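Long-range contacts in sterol regulatory element-binding protein cleavage-activating protein (Schizosaccharomyces pombe, PDB 4YHC), which acts as an escort protein required for sre1 processing at low sterol and oxygen, the chain here being its WD40 domain: residues 120-128 with 178-189; 143-153 with 164-175. The protein carries 9 engineered substitutions. All coordinates share one frame; numbering follows the deposited sequence.

Interaction 1. Residues 120-128 with 178-189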
loop_
_atom_site.group_PDB
_atom_site.type_symbol
_atom_site.label_atom_id
_atom_site.label_comp_id
_atom_site.label_asym_id
_atom_site.label_seq_id
_atom_site.Cartn_x
_atom_site.Cartn_y
_atom_site.Cartn_z
ATOM N N LYS A 120 -13.133 -1.630 15.020
ATOM C CA LYS A 120 -12.543 -1.657 13.714
ATOM C C LYS A 120 -11.205 -2.427 13.827
ATOM O O LYS A 120 -10.441 -2.197 14.739
ATOM C CB LYS A 120 -12.326 -0.218 13.228
ATOM C CG LYS A 120 -13.470 0.330 12.384
ATOM C CD LYS A 120 -14.796 0.512 13.132
ATOM C CE LYS A 120 -15.969 0.596 12.155
ATOM N NZ LYS A 120 -17.060 1.524 12.561
ATOM N N LEU A 121 -10.952 -3.328 12.890
ATOM C CA LEU A 121 -9.717 -4.113 12.882
ATOM C C LEU A 121 -8.737 -3.724 11.796
ATOM O O LEU A 121 -9.138 -3.450 10.669
ATOM C CB LEU A 121 -10.037 -5.583 12.637
ATOM C CG LEU A 121 -10.869 -6.315 13.656
ATOM C CD1 LEU A 121 -10.625 -7.806 13.408
ATOM C CD2 LEU A 121 -10.528 -5.947 15.097
ATOM N N ASN A 122 -7.458 -3.780 12.124
ATOM C CA ASN A 122 -6.423 -3.861 11.113
ATOM C C ASN A 122 -5.642 -5.132 11.368
ATOM O O ASN A 122 -5.334 -5.385 12.529
ATOM C CB ASN A 122 -5.542 -2.652 11.227
ATOM C CG ASN A 122 -4.705 -2.432 10.000
ATOM O OD1 ASN A 122 -4.950 -3.029 8.942
ATOM N ND2 ASN A 122 -3.693 -1.572 10.129
ATOM N N VAL A 123 -5.375 -5.955 10.325
ATOM C CA VAL A 123 -4.649 -7.208 10.475
ATOM C C VAL A 123 -3.410 -7.295 9.619
ATOM O O VAL A 123 -3.474 -6.893 8.504
ATOM C CB VAL A 123 -5.557 -8.383 10.082
ATOM C CG1 VAL A 123 -4.763 -9.676 10.199
ATOM C CG2 VAL A 123 -6.774 -8.439 10.985
ATOM N N PHE A 124 -2.298 -7.822 10.128
ATOM C CA PHE A 124 -1.026 -7.853 9.400
ATOM C C PHE A 124 -0.412 -9.177 9.657
ATOM O O PHE A 124 -0.434 -9.620 10.776
ATOM C CB PHE A 124 0.062 -6.926 10.030
ATOM C CG PHE A 124 -0.418 -5.618 10.424
ATOM C CD1 PHE A 124 -0.788 -4.728 9.491
ATOM C CD2 PHE A 124 -0.454 -5.265 11.757
ATOM C CE1 PHE A 124 -1.219 -3.489 9.842
ATOM C CE2 PHE A 124 -0.904 -4.039 12.134
ATOM C CZ PHE A 124 -1.298 -3.145 11.171
ATOM N N TRP A 125 0.175 -9.772 8.637
ATOM C CA TRP A 125 1.049 -10.937 8.765
ATOM C C TRP A 125 2.515 -10.517 8.873
ATOM O O TRP A 125 2.989 -9.670 8.092
ATOM C CB TRP A 125 0.952 -11.754 7.496
ATOM C CG TRP A 125 -0.368 -12.460 7.244
ATOM C CD1 TRP A 125 -1.552 -11.883 7.000
ATOM C CD2 TRP A 125 -0.567 -13.846 7.123
ATOM N NE1 TRP A 125 -2.479 -12.817 6.710
ATOM C CE2 TRP A 125 -1.895 -14.044 6.774
ATOM C CE3 TRP A 125 0.275 -14.949 7.217
ATOM C CZ2 TRP A 125 -2.459 -15.335 6.578
ATOM C CZ3 TRP A 125 -0.254 -16.232 6.971
ATOM C CH2 TRP A 125 -1.607 -16.415 6.693
ATOM N N MET A 126 3.255 -11.124 9.784
ATOM C CA MET A 126 4.673 -10.862 9.820
ATOM C C MET A 126 5.445 -12.189 9.875
ATOM O O MET A 126 5.037 -13.103 10.551
ATOM C CB MET A 126 5.025 -9.992 11.002
ATOM C CG MET A 126 4.175 -8.675 11.034
ATOM S SD MET A 126 4.641 -7.634 12.402
ATOM C CE MET A 126 5.900 -6.726 11.584
ATOM N N PRO A 127 6.567 -12.263 9.189
ATOM C CA PRO A 127 7.321 -13.525 9.151
ATOM C C PRO A 127 7.830 -13.842 10.534
ATOM O O PRO A 127 8.255 -12.943 11.207
ATOM C CB PRO A 127 8.490 -13.241 8.185
ATOM C CG PRO A 127 8.601 -11.736 8.095
ATOM C CD PRO A 127 7.238 -11.157 8.472
ATOM N N GLY A 128 7.656 -15.078 10.999
ATOM C CA GLY A 128 8.286 -15.532 12.237
ATOM C C GLY A 128 9.554 -16.308 11.928
ATOM O O GLY A 128 10.420 -15.844 11.206
ATOM N N SER A 178 -2.603 2.068 12.415
ATOM C CA SER A 178 -1.522 1.169 12.774
ATOM C C SER A 178 -0.898 0.671 11.504
ATOM O O SER A 178 -1.573 0.514 10.526
ATOM C CB SER A 178 -2.024 0.033 13.641
ATOM O OG SER A 178 -3.026 -0.695 12.928
ATOM N N ILE A 179 0.405 0.426 11.554
ATOM C CA ILE A 179 1.137 -0.165 10.469
ATOM C C ILE A 179 2.157 -1.167 10.959
ATOM O O ILE A 179 2.611 -1.158 12.151
ATOM C CB ILE A 179 1.912 0.864 9.662
ATOM C CG1 ILE A 179 2.906 1.607 10.563
ATOM C CG2 ILE A 179 0.927 1.773 8.960
ATOM C CD1 ILE A 179 3.839 2.562 9.832
ATOM N N SER A 180 2.491 -2.063 10.058
ATOM C CA SER A 180 3.541 -3.068 10.327
ATOM C C SER A 180 4.831 -2.650 9.668
ATOM O O SER A 180 4.817 -2.150 8.559
ATOM C CB SER A 180 3.066 -4.430 9.855
ATOM O OG SER A 180 3.421 -4.654 8.557
ATOM N N ILE A 181 5.949 -2.843 10.344
ATOM C CA ILE A 181 7.245 -2.716 9.741
ATOM C C ILE A 181 8.079 -3.993 9.972
ATOM O O ILE A 181 8.560 -4.232 11.086
ATOM C CB ILE A 181 7.921 -1.545 10.419
ATOM C CG1 ILE A 181 6.920 -0.350 10.379
ATOM C CG2 ILE A 181 9.266 -1.250 9.807
ATOM C CD1 ILE A 181 7.514 0.992 10.396
ATOM N N VAL A 182 8.227 -4.775 8.919
ATOM C CA VAL A 182 8.987 -6.039 8.903
ATOM C C VAL A 182 10.335 -5.587 8.426
ATOM O O VAL A 182 10.540 -5.385 7.266
ATOM C CB VAL A 182 8.330 -7.031 7.930
ATOM C CG1 VAL A 182 9.125 -8.355 7.822
ATOM C CG2 VAL A 182 6.940 -7.310 8.390
ATOM N N SER A 183 11.233 -5.303 9.336
ATOM C CA SER A 183 12.454 -4.635 8.936
ATOM C C SER A 183 13.598 -5.662 8.934
ATOM O O SER A 183 13.396 -6.731 9.428
ATOM C CB SER A 183 12.743 -3.495 9.895
ATOM O OG SER A 183 13.749 -3.835 10.852
ATOM N N PRO A 184 14.804 -5.302 8.440
ATOM C CA PRO A 184 15.919 -6.271 8.566
ATOM C C PRO A 184 16.382 -6.513 10.014
ATOM O O PRO A 184 16.981 -7.540 10.314
ATOM C CB PRO A 184 17.010 -5.639 7.716
ATOM C CG PRO A 184 16.284 -4.773 6.729
ATOM C CD PRO A 184 15.212 -4.158 7.613
ATOM N N THR A 185 16.013 -5.635 10.934
ATOM C CA THR A 185 16.476 -5.722 12.315
ATOM C C THR A 185 15.399 -6.354 13.174
ATOM O O THR A 185 15.705 -7.138 14.064
ATOM C CB THR A 185 16.942 -4.330 12.796
ATOM O OG1 THR A 185 18.120 -3.956 12.059
ATOM C CG2 THR A 185 17.256 -4.305 14.288
ATOM N N ALA A 186 14.140 -6.038 12.926
ATOM C CA ALA A 186 13.053 -6.514 13.803
ATOM C C ALA A 186 11.682 -6.419 13.155
ATOM O O ALA A 186 11.493 -5.683 12.165
ATOM C CB ALA A 186 13.052 -5.732 15.088
ATOM N N ASN A 187 10.733 -7.205 13.670
ATOM C CA ASN A 187 9.327 -6.992 13.403
ATOM C C ASN A 187 8.811 -5.925 14.311
ATOM O O ASN A 187 9.109 -5.931 15.474
ATOM C CB ASN A 187 8.547 -8.262 13.603
ATOM C CG ASN A 187 8.858 -9.289 12.544
ATOM O OD1 ASN A 187 9.417 -8.957 11.486
ATOM N ND2 ASN A 187 8.356 -10.521 12.752
ATOM N N ARG A 188 8.096 -4.961 13.750
ATOM C CA ARG A 188 7.618 -3.818 14.513
ATOM C C ARG A 188 6.187 -3.529 14.189
ATOM O O ARG A 188 5.745 -3.762 13.073
ATOM C CB ARG A 188 8.451 -2.608 14.192
ATOM C CG ARG A 188 9.929 -2.758 14.332
ATOM C CD ARG A 188 10.612 -1.396 14.260
ATOM N NE ARG A 188 12.023 -1.460 13.839
ATOM C CZ ARG A 188 13.072 -1.687 14.653
ATOM N NH1 ARG A 188 14.308 -1.768 14.178
ATOM N NH2 ARG A 188 12.888 -1.889 15.928
ATOM N N ILE A 189 5.418 -3.111 15.191
ATOM C CA ILE A 189 4.063 -2.611 14.979
ATOM C C ILE A 189 3.983 -1.206 15.523
ATOM O O ILE A 189 4.254 -0.981 16.735
ATOM C CB ILE A 189 3.027 -3.452 15.727
ATOM C CG1 ILE A 189 3.184 -4.917 15.379
ATOM C CG2 ILE A 189 1.631 -2.987 15.413
ATOM C CD1 ILE A 189 2.715 -5.266 13.978
HETATM O O HOH W 1 2.863 -7.081 7.467
#

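Interaction 2. Residues 143-153 with 164-175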
loop_
_atom_site.group_PDB
_atom_site.type_symbol
_atom_site.label_atom_id
_atom_site.label_comp_id
_atom_site.label_asym_id
_atom_site.label_seq_id
_atom_site.Cartn_x
_atom_site.Cartn_y
_atom_site.Cartn_z
ATOM N N VAL A 143 -5.081 -5.569 15.264
ATOM C CA VAL A 143 -5.107 -4.292 15.927
ATOM C C VAL A 143 -6.523 -3.763 15.951
ATOM O O VAL A 143 -7.195 -3.670 14.905
ATOM C CB VAL A 143 -4.174 -3.243 15.251
ATOM C CG1 VAL A 143 -4.194 -1.926 16.017
ATOM C CG2 VAL A 143 -2.736 -3.765 15.170
ATOM N N GLU A 144 -6.961 -3.359 17.145
ATOM C CA GLU A 144 -8.300 -2.812 17.330
ATOM C C GLU A 144 -8.264 -1.332 17.563
ATOM O O GLU A 144 -7.391 -0.808 18.225
ATOM C CB GLU A 144 -8.991 -3.471 18.504
ATOM C CG GLU A 144 -9.391 -4.909 18.251
ATOM C CD GLU A 144 -10.039 -5.514 19.479
ATOM O OE1 GLU A 144 -11.135 -4.999 19.864
ATOM O OE2 GLU A 144 -9.442 -6.475 20.055
ATOM N N SER A 145 -9.212 -0.634 16.989
ATOM C CA SER A 145 -9.241 0.826 17.197
ATOM C C SER A 145 -9.351 1.211 18.671
ATOM O O SER A 145 -8.960 2.306 19.058
ATOM C CB SER A 145 -10.389 1.407 16.424
ATOM O OG SER A 145 -11.438 0.474 16.507
ATOM N N SER A 146 -9.838 0.260 19.468
ATOM C CA SER A 146 -9.941 0.366 20.919
ATOM C C SER A 146 -8.579 0.562 21.594
ATOM O O SER A 146 -8.515 1.087 22.684
ATOM C CB SER A 146 -10.648 -0.891 21.484
ATOM O OG SER A 146 -9.773 -2.033 21.531
ATOM N N GLY A 147 -7.492 0.155 20.953
ATOM C CA GLY A 147 -6.188 0.252 21.577
ATOM C C GLY A 147 -5.630 -1.086 21.971
ATOM O O GLY A 147 -4.528 -1.168 22.459
ATOM N N GLU A 148 -6.385 -2.132 21.696
ATOM C CA GLU A 148 -5.993 -3.524 21.925
ATOM C C GLU A 148 -5.178 -4.072 20.740
ATOM O O GLU A 148 -5.565 -3.887 19.601
ATOM C CB GLU A 148 -7.291 -4.312 22.068
ATOM C CG GLU A 148 -7.310 -5.418 23.069
ATOM C CD GLU A 148 -8.596 -5.420 23.888
ATOM O OE1 GLU A 148 -9.468 -4.543 23.636
ATOM O OE2 GLU A 148 -8.723 -6.293 24.794
ATOM N N ILE A 149 -4.046 -4.710 21.013
ATOM C CA ILE A 149 -3.273 -5.389 20.005
ATOM C C ILE A 149 -3.041 -6.815 20.446
ATOM O O ILE A 149 -2.396 -7.048 21.492
ATOM C CB ILE A 149 -1.892 -4.753 19.834
ATOM C CG1 ILE A 149 -2.033 -3.321 19.394
ATOM C CG2 ILE A 149 -1.070 -5.517 18.816
ATOM C CD1 ILE A 149 -0.737 -2.577 19.474
ATOM N N GLN A 150 -3.476 -7.758 19.600
ATOM C CA GLN A 150 -3.283 -9.188 19.809
ATOM C C GLN A 150 -2.315 -9.765 18.809
ATOM O O GLN A 150 -2.359 -9.471 17.583
ATOM C CB GLN A 150 -4.605 -9.942 19.707
ATOM C CG GLN A 150 -5.705 -9.350 20.568
ATOM C CD GLN A 150 -7.018 -10.056 20.436
ATOM O OE1 GLN A 150 -7.067 -11.269 20.350
ATOM N NE2 GLN A 150 -8.108 -9.295 20.441
ATOM N N VAL A 151 -1.433 -10.620 19.300
ATOM C CA VAL A 151 -0.525 -11.317 18.386
ATOM C C VAL A 151 -0.557 -12.810 18.521
ATOM O O VAL A 151 -0.452 -13.355 19.609
ATOM C CB VAL A 151 0.906 -10.736 18.335
ATOM C CG1 VAL A 151 1.094 -9.566 19.281
ATOM C CG2 VAL A 151 1.973 -11.791 18.400
ATOM N N PHE A 152 -0.821 -13.435 17.372
ATOM C CA PHE A 152 -1.056 -14.843 17.260
ATOM C C PHE A 152 0.126 -15.465 16.596
ATOM O O PHE A 152 0.702 -14.915 15.676
ATOM C CB PHE A 152 -2.255 -15.128 16.428
ATOM C CG PHE A 152 -3.559 -14.702 17.045
ATOM C CD1 PHE A 152 -4.082 -13.466 16.805
ATOM C CD2 PHE A 152 -4.324 -15.607 17.781
ATOM C CE1 PHE A 152 -5.298 -13.077 17.336
ATOM C CE2 PHE A 152 -5.552 -15.242 18.282
ATOM C CZ PHE A 152 -6.049 -13.980 18.065
ATOM N N SER A 153 0.532 -16.618 17.099
ATOM C CA SER A 153 1.561 -17.398 16.410
ATOM C C SER A 153 0.827 -18.401 15.553
ATOM O O SER A 153 -0.069 -19.123 16.027
ATOM C CB SER A 153 2.483 -18.137 17.393
ATOM O OG SER A 153 3.390 -18.917 16.649
ATOM N N ALA A 164 -2.041 -19.832 18.044
ATOM C CA ALA A 164 -2.119 -19.540 19.487
ATOM C C ALA A 164 -1.949 -18.056 19.716
ATOM O O ALA A 164 -1.046 -17.477 19.135
ATOM C CB ALA A 164 -1.002 -20.268 20.231
ATOM N N LEU A 165 -2.829 -17.469 20.532
ATOM C CA LEU A 165 -2.689 -16.100 21.047
ATOM C C LEU A 165 -1.493 -16.052 21.931
ATOM O O LEU A 165 -1.464 -16.737 22.922
ATOM C CB LEU A 165 -3.934 -15.742 21.846
ATOM C CG LEU A 165 -4.234 -14.273 22.219
ATOM C CD1 LEU A 165 -3.987 -13.952 23.684
ATOM C CD2 LEU A 165 -3.517 -13.260 21.331
ATOM N N VAL A 166 -0.447 -15.342 21.548
ATOM C CA VAL A 166 0.781 -15.371 22.334
ATOM C C VAL A 166 0.972 -14.069 23.114
ATOM O O VAL A 166 1.513 -14.090 24.187
ATOM C CB VAL A 166 2.061 -15.723 21.525
ATOM C CG1 VAL A 166 2.159 -17.212 21.245
ATOM C CG2 VAL A 166 2.164 -14.953 20.244
ATOM N N GLU A 167 0.516 -12.932 22.601
ATOM C CA GLU A 167 0.743 -11.667 23.283
ATOM C C GLU A 167 -0.498 -10.874 23.157
ATOM O O GLU A 167 -1.285 -11.093 22.228
ATOM C CB GLU A 167 1.840 -10.891 22.626
ATOM C CG GLU A 167 3.212 -11.471 22.764
ATOM C CD GLU A 167 3.842 -11.193 24.111
ATOM O OE1 GLU A 167 3.153 -10.756 25.058
ATOM O OE2 GLU A 167 5.043 -11.433 24.205
ATOM N N LYS A 168 -0.681 -9.947 24.088
ATOM C CA LYS A 168 -1.787 -9.032 24.034
ATOM C C LYS A 168 -1.365 -7.740 24.644
ATOM O O LYS A 168 -0.807 -7.748 25.717
ATOM C CB LYS A 168 -2.920 -9.588 24.824
ATOM C CG LYS A 168 -4.184 -8.776 24.699
ATOM C CD LYS A 168 -5.373 -9.661 24.998
ATOM C CE LYS A 168 -6.680 -8.978 24.656
ATOM N NZ LYS A 168 -7.783 -9.933 24.972
ATOM N N PHE A 169 -1.616 -6.619 23.995
ATOM C CA PHE A 169 -1.202 -5.351 24.565
ATOM C C PHE A 169 -2.383 -4.428 24.561
ATOM O O PHE A 169 -3.343 -4.611 23.813
ATOM C CB PHE A 169 -0.094 -4.702 23.764
ATOM C CG PHE A 169 1.045 -5.625 23.388
ATOM C CD1 PHE A 169 1.716 -6.367 24.341
ATOM C CD2 PHE A 169 1.490 -5.694 22.065
ATOM C CE1 PHE A 169 2.768 -7.203 23.975
ATOM C CE2 PHE A 169 2.553 -6.522 21.707
ATOM C CZ PHE A 169 3.191 -7.269 22.672
ATOM N N GLN A 170 -2.297 -3.398 25.386
ATOM C CA GLN A 170 -3.343 -2.436 25.482
ATOM C C GLN A 170 -2.686 -1.072 25.500
ATOM O O GLN A 170 -1.782 -0.812 26.277
ATOM C CB GLN A 170 -4.154 -2.662 26.758
ATOM C CG GLN A 170 -5.213 -1.580 26.980
ATOM C CD GLN A 170 -6.225 -1.548 25.845
ATOM O OE1 GLN A 170 -6.621 -2.601 25.335
ATOM N NE2 GLN A 170 -6.639 -0.351 25.432
ATOM N N LEU A 171 -3.155 -0.205 24.626
ATOM C CA LEU A 171 -2.682 1.150 24.579
ATOM C C LEU A 171 -3.632 2.022 25.407
ATOM O O LEU A 171 -4.807 1.731 25.522
ATOM C CB LEU A 171 -2.642 1.639 23.123
ATOM C CG LEU A 171 -1.313 1.479 22.387
ATOM C CD1 LEU A 171 -0.675 0.105 22.521
ATOM C CD2 LEU A 171 -1.508 1.831 20.921
ATOM N N SER A 172 -3.110 3.137 25.878
ATOM C CA SER A 172 -3.821 4.068 26.732
ATOM C C SER A 172 -4.760 4.980 25.973
ATOM O O SER A 172 -5.465 5.764 26.597
ATOM C CB SER A 172 -2.801 4.966 27.428
ATOM O OG SER A 172 -1.759 4.170 27.973
ATOM N N SER A 173 -4.763 4.916 24.646
ATOM C CA SER A 173 -5.690 5.716 23.864
ATOM C C SER A 173 -6.244 4.959 22.623
ATOM O O SER A 173 -5.699 3.943 22.208
ATOM C CB SER A 173 -4.955 7.002 23.482
ATOM O OG SER A 173 -5.727 7.831 22.628
ATOM N N PRO A 174 -7.331 5.454 22.020
ATOM C CA PRO A 174 -7.759 4.802 20.786
ATOM C C PRO A 174 -6.782 5.021 19.610
ATOM O O PRO A 174 -6.143 6.056 19.495
ATOM C CB PRO A 174 -9.123 5.460 20.474
ATOM C CG PRO A 174 -9.502 6.247 21.702
ATOM C CD PRO A 174 -8.175 6.623 22.326
ATOM N N ILE A 175 -6.703 4.011 18.754
ATOM C CA ILE A 175 -5.748 3.967 17.671
ATOM C C ILE A 175 -6.348 4.555 16.428
ATOM O O ILE A 175 -7.293 4.050 15.912
ATOM C CB ILE A 175 -5.267 2.519 17.473
ATOM C CG1 ILE A 175 -4.392 2.183 18.658
ATOM C CG2 ILE A 175 -4.475 2.326 16.165
ATOM C CD1 ILE A 175 -3.900 0.759 18.721
#

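Interaction 1. Residues 120-128 with 178-189
The aromatic ring of Phe124 lies against Ser180, whose CB stands over one face, offset toward the rim and 4.0 Å from the ring centroid, in a CH-pi contact. With CG beside its own backbone N (chi1 -44°), the ring points CZ at Ser178, whose OG meets that edge near the ring plane. Asn122 ND2 donates a nearly straight hydrogen bond of 3.0 Å to the same Ser178 OG, which lies close to the amide plane. Ile189 CD1 approaches the ring obliquely at CD2 and also touches Met126 SD at 3.4 Å. A bend at chi3 (89°) turns Met126 CE in among Val182 CG2, Asn187 CB and Arg188 O; the methyl-methyl approach to Val182 CG2, 3.4 Å, is tight. Pro127 CG and CD press closely on Val182 CG1, while Asn187 ND2 holds Pro127 O through a hydrogen bond of 2.9 Å. A water bridges Trp125 O and Ser180 OG. With an alanine in place of Phe124, Ser180 CB and Ile189 CD1 would probably lose the surface they rest on, opening a gap between the strands. Strands 121-127 and 178-182, nearly parallel at 4° with axes 7.8 Å apart, are the innermost strands of adjacent propeller blades; behind the first, Val123 and Trp125 pack on strands 79-82 and 88-92 of the preceding blade.

Interaction 2. Residues 143-153 with 164-175
Ile149 and Phe169 exchange backbone hydrogen bonds, Ile149 N to Phe169 O at 2.9 Å and Phe169 N to Ile149 O at 2.7 Å, in the antiparallel hairpin formed by the third and fourth strands of a WD40 propeller blade, the fourth being the outermost. Val151 N continues the ladder with an almost perfectly straight bond (179°) to Glu167 O. The register then slips by one residue at a classic beta bulge: Val151 O is gripped twice, by Val166 N at 2.8 Å and by Glu167 N at 3.2 Å. Beyond it Ser153 and Ala164 pair through two backbone hydrogen bonds. Toward the other end, Gly147 O receives Leu171 N and Ser145 O receives Ile175 N, tying the connection to the next blade onto the type I turn of Glu144 to Gly147. Gly147, with its positive phi and no side chain, lets Ser173 O come close to its CA.

On the sheet face bearing Glu148, Gln150 and Phe152, the extended Lys168 side chain crosses Glu148 obliquely in a long salt bridge, OE2 to NZ 3.8 Å. Leu165, with CG anti to its backbone N (chi1 -165°), sets CD2 squarely over the Phe152 ring, 4.1 Å from the centroid and 9° off the normal. On the other face the packing is largely apolar near Phe169: Val151 CG1 and Ile149 CG2 meet its ring obliquely, and that ring also stacks with Tyr201. Beside the turn, Ile175 CD1 lies 3.7 Å from Gly147 CA and, on the strand leading into it, 3.8 Å from Val143 CG1.

Interaction 2 is nested in the chain inside the loop closed by interaction 1, and their centres lie about 12 Å apart. They share one four-stranded antiparallel blade: interaction 1 uses its first strand, 121-127, and interaction 2 its third and fourth, 148-156 and 161-170, together with the end of the second, 136-144. Asn122 O and Val143 N, 2.8 Å apart, probably form a hydrogen bond that links the two directly. Residues 171-174 then carry the chain from the blade's outer edge to strand 175-182, so interaction 2 builds the blade and interaction 1 packs it against the next. Both fall within the region that, by similarity, interacts with sre1.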